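Long-range contacts in probable fumarate reductase Ifc3 (Shewanella frigidimarina, PDB 1QO8), which reduces fumarate to succinate in vitro, using one FAD and four covalently bound c-type haems, and may serve an alternative route of electron transport to Fe(3+): residues G165-V170 with A544-V549; D226-S231 with R238-H243. One frame throughout, in Å; residues are numbered along the deposited sequence.

How the contacts relate
Two contacts with centres 10 Å apart show how one small sheet can serve a flavin site. Along the chain the order is 165-170, 226-231, 238-243 and 544-549, so the hairpin of contact 2 falls within the long excursion whose two ends meet in contact 1. Strand 239-241 is the middle member of a three-stranded antiparallel sheet, with 227-229 on one side and 167-168 on the other. Contact 1 then sets strand 167-168 against helix 543-563 next to FAD. The contacts also meet directly, Met167 with His240 and Asn168 with Thr239, so the hairpin forms a second layer behind the loop that holds the flavin.

Contact 1 (G165-V170 with A544-V549); sequences GGMNAV and AIADTV. With FAD (flavin-adenine dinucleotide), chain G.
Both segments reach the pyrimidine end of the flavin while packing against each other through apolar side chains. Met167 carries most of the join, its CG anti to the backbone N and the chain extended beyond. Its CB rests 3.8 Å from CG2 of Ile545, and its CG lies alongside Ala546, 4.1 Å from that residue's CB. Farther out, SD faces CG2 of Val549, and the terminal CE settles 3.9 Å from Val549 CB while still touching Ala546 CA; the Met167 and Val549 side chains cross at about a right angle. Ala546 CB also packs 3.6 Å from Asn168 O.

Backbone polar groups grip the cofactor. Gly165 N makes a very short bond of 2.4 Å to FAD O4, FAD N3 donates to Gly166 O, and Ile545 N points almost straight (176°) at FAD O2 over 2.9 Å. Because this last bond comes from the first turn of a helix, it would probably help to stabilise negative charge on the reduced ring. Ile545 bridges cofactor and strand: its CG1 lies 3.5 Å from FAD C2, whereas its CG2 turns to Met167. An alanine here would remove both branches and would probably loosen the packing of the flavin and of Met167 alike.

In the fold, strand 167-168 runs beside strand 239-241, and helix 201-220 contributes Leu218, which touches both Met167 and Val549. Helix 131-143 packs on the Thr548 and Val549 side of helix 543-563.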
loop_
_atom_site.group_PDB
_atom_site.type_symbol
_atom_site.label_atom_id
_atom_site.label_comp_id
_atom_site.label_asym_id
_atom_site.label_seq_id
_atom_site.Cartn_x
_atom_site.Cartn_y
_atom_site.Cartn_z
ATOM N N GLY A 165 22.139 17.142 -6.693
ATOM C CA GLY A 165 21.471 18.424 -6.959
ATOM C C GLY A 165 21.171 19.147 -5.653
ATOM O O GLY A 165 20.013 19.519 -5.459
ATOM N N GLY A 166 22.067 19.160 -4.713
ATOM C CA GLY A 166 22.034 19.736 -3.457
ATOM C C GLY A 166 20.844 19.720 -2.536
ATOM O O GLY A 166 19.922 18.934 -2.667
ATOM N N MET A 167 20.793 20.697 -1.661
ATOM C CA MET A 167 19.947 20.802 -0.491
ATOM C C MET A 167 19.212 22.144 -0.507
ATOM O O MET A 167 19.841 23.201 -0.684
ATOM C CB MET A 167 20.894 20.720 0.719
ATOM C CG MET A 167 20.150 20.873 2.038
ATOM S SD MET A 167 21.001 20.526 3.566
ATOM C CE MET A 167 19.765 21.064 4.736
ATOM N N ASN A 168 17.896 22.104 -0.524
ATOM C CA ASN A 168 17.006 23.242 -0.413
ATOM C C ASN A 168 17.011 23.827 0.982
ATOM O O ASN A 168 17.068 23.142 2.003
ATOM C CB ASN A 168 15.553 22.831 -0.833
ATOM C CG ASN A 168 15.467 22.569 -2.311
ATOM O OD1 ASN A 168 16.320 23.032 -3.093
ATOM N ND2 ASN A 168 14.507 21.818 -2.841
ATOM N N ALA A 169 17.137 25.149 1.056
ATOM C CA ALA A 169 16.960 25.848 2.351
ATOM C C ALA A 169 16.482 27.275 2.061
ATOM O O ALA A 169 16.660 27.830 0.973
ATOM C CB ALA A 169 18.231 25.862 3.158
ATOM N N VAL A 170 15.831 27.891 3.016
ATOM C CA VAL A 170 15.290 29.226 2.882
ATOM C C VAL A 170 15.930 30.078 3.989
ATOM O O VAL A 170 15.913 29.594 5.106
ATOM C CB VAL A 170 13.766 29.298 3.046
ATOM C CG1 VAL A 170 13.177 28.591 4.250
ATOM C CG2 VAL A 170 13.377 30.792 3.201
ATOM N N ALA A 544 14.591 16.215 -0.562
ATOM C CA ALA A 544 14.872 14.943 0.169
ATOM C C ALA A 544 16.202 14.961 0.905
ATOM O O ALA A 544 16.314 14.437 2.024
ATOM C CB ALA A 544 14.937 13.798 -0.820
ATOM N N ILE A 545 17.239 15.572 0.289
ATOM C CA ILE A 545 18.500 15.782 1.021
ATOM C C ILE A 545 18.170 16.660 2.222
ATOM O O ILE A 545 18.623 16.351 3.328
ATOM C CB ILE A 545 19.679 16.398 0.216
ATOM C CG1 ILE A 545 20.156 15.311 -0.709
ATOM C CG2 ILE A 545 20.834 16.890 1.105
ATOM C CD1 ILE A 545 20.877 14.188 0.083
ATOM N N ALA A 546 17.347 17.704 2.062
ATOM C CA ALA A 546 17.071 18.555 3.201
ATOM C C ALA A 546 16.318 17.853 4.316
ATOM O O ALA A 546 16.487 18.098 5.512
ATOM C CB ALA A 546 16.230 19.769 2.776
ATOM N N ASP A 547 15.362 17.030 3.932
ATOM C CA ASP A 547 14.634 16.101 4.806
ATOM C C ASP A 547 15.614 15.223 5.577
ATOM O O ASP A 547 15.489 15.146 6.783
ATOM C CB ASP A 547 13.737 15.264 3.887
ATOM C CG ASP A 547 12.950 14.158 4.551
ATOM O OD1 ASP A 547 12.671 14.176 5.768
ATOM O OD2 ASP A 547 12.580 13.221 3.789
ATOM N N THR A 548 16.615 14.592 5.021
ATOM C CA THR A 548 17.526 13.718 5.790
ATOM C C THR A 548 18.275 14.532 6.836
ATOM O O THR A 548 18.457 14.036 7.963
ATOM C CB THR A 548 18.530 12.955 4.905
ATOM O OG1 THR A 548 19.416 13.943 4.314
ATOM C CG2 THR A 548 17.836 12.196 3.786
ATOM N N VAL A 549 18.566 15.821 6.557
ATOM C CA VAL A 549 19.265 16.594 7.566
ATOM C C VAL A 549 18.295 17.037 8.665
ATOM O O VAL A 549 18.503 16.864 9.869
ATOM C CB VAL A 549 19.992 17.835 6.999
ATOM C CG1 VAL A 549 20.638 18.619 8.117
ATOM C CG2 VAL A 549 21.048 17.356 5.990
HETATM P PA FAD G . 20.057 6.476 2.157
HETATM O O1A FAD G . 21.088 7.521 1.858
HETATM O O2A FAD G . 19.708 5.555 1.226
HETATM O O5B FAD G . 20.848 5.538 3.139
HETATM C C5B FAD G . 20.206 4.428 3.892
HETATM C C4B FAD G . 21.375 3.568 4.590
HETATM O O4B FAD G . 20.613 2.486 5.318
HETATM C C3B FAD G . 22.198 2.765 3.530
HETATM O O3B FAD G . 23.535 2.971 3.429
HETATM C C2B FAD G . 21.611 1.307 3.577
HETATM O O2B FAD G . 22.558 0.255 3.270
HETATM C C1B FAD G . 21.325 1.218 5.030
HETATM N N9A FAD G . 20.307 0.211 5.357
HETATM C C8A FAD G . 19.182 -0.133 4.650
HETATM N N7A FAD G . 18.561 -1.154 5.171
HETATM C C5A FAD G . 19.303 -1.518 6.291
HETATM C C6A FAD G . 19.196 -2.620 7.243
HETATM N N6A FAD G . 18.246 -3.513 7.224
HETATM N N1A FAD G . 20.135 -2.605 8.222
HETATM C C2A FAD G . 21.205 -1.740 8.240
HETATM N N3A FAD G . 21.389 -0.707 7.387
HETATM C C4A FAD G . 20.418 -0.683 6.434
HETATM N N1 FAD G . 17.453 14.380 -3.394
HETATM C C2 FAD G . 17.661 15.654 -3.191
HETATM O O2 FAD G . 17.065 16.385 -2.471
HETATM N N3 FAD G . 18.703 16.373 -3.852
HETATM C C4 FAD G . 19.491 15.620 -4.717
HETATM O O4 FAD G . 20.354 16.166 -5.344
HETATM C C4X FAD G . 19.193 14.213 -4.970
HETATM N N5 FAD G . 19.922 13.518 -5.858
HETATM C C5X FAD G . 19.712 12.194 -6.045
HETATM C C6 FAD G . 20.520 11.525 -6.975
HETATM C C7 FAD G . 20.338 10.180 -7.182
HETATM C C7M FAD G . 21.159 9.393 -8.153
HETATM C C8 FAD G . 19.342 9.492 -6.398
HETATM C C8M FAD G . 19.183 8.011 -6.563
HETATM C C9 FAD G . 18.571 10.138 -5.466
HETATM C C9A FAD G . 18.724 11.488 -5.255
HETATM N N10 FAD G . 17.970 12.265 -4.352
HETATM C C10 FAD G . 18.169 13.582 -4.192
HETATM C "C1'" FAD G . 17.207 11.590 -3.255
HETATM C "C2'" FAD G . 18.016 11.679 -1.917
HETATM O "O2'" FAD G . 19.382 11.436 -2.395
HETATM C "C3'" FAD G . 17.654 10.394 -1.133
HETATM O "O3'" FAD G . 16.246 10.343 -0.866
HETATM C "C4'" FAD G . 18.151 10.615 0.335
HETATM O "O4'" FAD G . 19.605 10.638 0.203
HETATM C "C5'" FAD G . 17.772 9.306 1.116
HETATM O "O5'" FAD G . 18.640 9.412 2.411
HETATM P P FAD G . 18.502 8.411 3.573
HETATM O O1P FAD G . 19.476 8.911 4.615
HETATM O O2P FAD G . 17.131 8.377 3.822
HETATM O O3P FAD G . 18.814 7.137 2.956
#

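Contact 2 (D226-S231 with R238-H243); sequences DDLKRS and RTHRPH
Strands 227-229 and 239-241 form an antiparallel hairpin, their short axes 4.8 Å apart at closest approach and their directions 148° from each other. Asp227 with Arg241 and Lys229 with Thr239 are hydrogen-bonded pairs, flanking the non-hydrogen-bonded pair Leu228-His240. In the first, Asp227 N reaches Arg241 O at 2.8 Å; in the second, Thr239 N lies nearly along the C=O axis of Lys229. A classic bulge closes each end: Asp226 and Asp227 face Arg241, and Arg238 and Thr239 face Lys229.

The central pair sends its side chains to one face of the sheet. With CG anti to the backbone N and chi2 near 70°, Leu228 lays CD1 over the His240 ring in a CH-pi contact, 4.1 Å from the centroid and 15° off the normal. The ring is held from turning by hydrogen bonds of ND1 to Met167 O and of NE2 to Thr172.

On the other face, Arg241 extends from CG to NE and crosses Lys229 at about a right angle, so that Lys229 CB meets NH1 at the guanidinium edge, 3.4 Å away. Thr239 CG2 lies over one guanidinium face. At the hairpin's loop end, Ser231 OG and Thr239 OG1 are 2.7 Å apart, and a water accepts from Ser231 N and Arg238 N while donating to Thr239 OG1.

Lys229 NZ forms a salt bridge with Asp227 OD1 at 3.3 Å, its hydrogen bond a weak one; OD1 also lies 4.7 Å from Arg241 NH1. The carboxylate probably tempers the repulsion between the two cations. Arg241 NH2 packs against CA of flavin-binding Gly165, and NE makes a weak hydrogen bond to Ala164 O, consistent with a second-shell place behind the flavin loop.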
loop_
_atom_site.group_PDB
_atom_site.type_symbol
_atom_site.label_atom_id
_atom_site.label_comp_id
_atom_site.label_asym_id
_atom_site.label_seq_id
_atom_site.Cartn_x
_atom_site.Cartn_y
_atom_site.Cartn_z
ATOM N N ASP A 226 28.382 26.458 -0.880
ATOM C CA ASP A 226 28.272 27.853 -1.300
ATOM C C ASP A 226 27.588 28.110 -2.625
ATOM O O ASP A 226 27.237 29.290 -2.867
ATOM C CB ASP A 226 29.673 28.537 -1.303
ATOM C CG ASP A 226 30.187 28.826 0.090
ATOM O OD1 ASP A 226 29.489 28.928 1.124
ATOM O OD2 ASP A 226 31.413 28.969 0.245
ATOM N N ASP A 227 27.494 27.183 -3.571
ATOM C CA ASP A 227 26.862 27.438 -4.848
ATOM C C ASP A 227 25.341 27.440 -4.665
ATOM O O ASP A 227 24.798 26.625 -3.918
ATOM C CB ASP A 227 27.307 26.489 -5.929
ATOM C CG ASP A 227 26.765 26.424 -7.344
ATOM O OD1 ASP A 227 25.701 25.817 -7.671
ATOM O OD2 ASP A 227 27.457 26.855 -8.324
ATOM N N LEU A 228 24.682 28.421 -5.282
ATOM C CA LEU A 228 23.237 28.578 -5.158
ATOM C C LEU A 228 22.587 28.519 -6.537
ATOM O O LEU A 228 22.910 29.321 -7.423
ATOM C CB LEU A 228 22.849 29.897 -4.473
ATOM C CG LEU A 228 21.351 30.143 -4.306
ATOM C CD1 LEU A 228 20.701 29.216 -3.286
ATOM C CD2 LEU A 228 21.033 31.586 -3.864
ATOM N N LYS A 229 21.651 27.613 -6.743
ATOM C CA LYS A 229 20.958 27.438 -7.984
ATOM C C LYS A 229 19.463 27.165 -7.696
ATOM O O LYS A 229 19.009 26.965 -6.569
ATOM C CB LYS A 229 21.424 26.256 -8.876
ATOM C CG LYS A 229 22.798 26.521 -9.522
ATOM C CD LYS A 229 23.030 25.531 -10.664
ATOM C CE LYS A 229 24.154 25.991 -11.594
ATOM N NZ LYS A 229 25.470 25.593 -10.985
ATOM N N ARG A 230 18.780 27.185 -8.854
ATOM C CA ARG A 230 17.371 27.037 -8.864
ATOM C C ARG A 230 17.076 25.618 -9.306
ATOM O O ARG A 230 17.748 25.163 -10.232
ATOM C CB ARG A 230 16.651 28.017 -9.839
ATOM C CG ARG A 230 15.134 27.811 -9.603
ATOM C CD ARG A 230 14.284 28.939 -10.149
ATOM N NE ARG A 230 14.660 30.260 -9.697
ATOM C CZ ARG A 230 14.101 31.364 -10.203
ATOM N NH1 ARG A 230 13.152 31.277 -11.147
ATOM N NH2 ARG A 230 14.452 32.569 -9.781
ATOM N N SER A 231 16.083 25.006 -8.665
ATOM C CA SER A 231 15.673 23.696 -9.088
ATOM C C SER A 231 14.165 23.721 -9.407
ATOM O O SER A 231 13.447 24.557 -8.867
ATOM C CB SER A 231 15.788 22.684 -7.935
ATOM O OG SER A 231 17.112 22.446 -7.543
ATOM N N ARG A 238 17.180 28.193 -4.360
ATOM C CA ARG A 238 17.220 27.754 -2.945
ATOM C C ARG A 238 18.086 26.534 -2.728
ATOM O O ARG A 238 18.254 25.952 -1.672
ATOM C CB ARG A 238 15.780 27.197 -2.757
ATOM C CG ARG A 238 15.110 27.668 -1.504
ATOM C CD ARG A 238 13.705 27.063 -1.453
ATOM N NE ARG A 238 12.776 28.189 -1.432
ATOM C CZ ARG A 238 11.728 28.159 -2.268
ATOM N NH1 ARG A 238 11.459 27.164 -3.106
ATOM N NH2 ARG A 238 10.956 29.229 -2.251
ATOM N N THR A 239 18.648 25.954 -3.749
ATOM C CA THR A 239 19.387 24.707 -3.764
ATOM C C THR A 239 20.879 24.966 -3.576
ATOM O O THR A 239 21.451 25.630 -4.440
ATOM C CB THR A 239 19.092 24.068 -5.143
ATOM O OG1 THR A 239 17.688 23.874 -5.369
ATOM C CG2 THR A 239 19.822 22.722 -5.210
ATOM N N HIS A 240 21.494 24.513 -2.494
ATOM C CA HIS A 240 22.870 24.716 -2.116
ATOM C C HIS A 240 23.695 23.443 -2.402
ATOM O O HIS A 240 23.217 22.369 -2.085
ATOM C CB HIS A 240 22.957 25.041 -0.647
ATOM C CG HIS A 240 22.117 26.189 -0.190
ATOM N ND1 HIS A 240 20.743 26.196 -0.193
ATOM C CD2 HIS A 240 22.508 27.410 0.285
ATOM C CE1 HIS A 240 20.294 27.362 0.249
ATOM N NE2 HIS A 240 21.351 28.092 0.555
ATOM N N ARG A 241 24.793 23.598 -3.127
ATOM C CA ARG A 241 25.721 22.667 -3.640
ATOM C C ARG A 241 27.143 23.208 -3.320
ATOM O O ARG A 241 27.317 24.393 -3.072
ATOM C CB ARG A 241 25.655 22.584 -5.163
ATOM C CG ARG A 241 24.534 21.908 -5.864
ATOM C CD ARG A 241 24.686 21.768 -7.372
ATOM N NE ARG A 241 23.454 21.106 -7.866
ATOM C CZ ARG A 241 22.346 21.697 -8.303
ATOM N NH1 ARG A 241 22.053 22.990 -8.319
ATOM N NH2 ARG A 241 21.364 20.897 -8.743
ATOM N N PRO A 242 28.133 22.370 -3.292
ATOM C CA PRO A 242 29.530 22.737 -3.028
ATOM C C PRO A 242 29.975 23.734 -4.095
ATOM O O PRO A 242 29.595 23.587 -5.255
ATOM C CB PRO A 242 30.341 21.421 -3.138
ATOM C CG PRO A 242 29.238 20.396 -2.872
ATOM C CD PRO A 242 28.042 20.925 -3.636
ATOM N N HIS A 243 30.725 24.743 -3.716
ATOM C CA HIS A 243 31.231 25.704 -4.717
ATOM C C HIS A 243 31.864 24.971 -5.873
ATOM O O HIS A 243 31.299 24.794 -6.978
ATOM C CB HIS A 243 32.280 26.632 -4.104
ATOM C CG HIS A 243 32.662 27.782 -5.005
ATOM N ND1 HIS A 243 33.858 28.453 -4.868
ATOM C CD2 HIS A 243 32.000 28.345 -6.055
ATOM C CE1 HIS A 243 33.889 29.399 -5.799
ATOM N NE2 HIS A 243 32.780 29.358 -6.540
HETATM O O HOH W 1 15.697 26.322 -5.843
#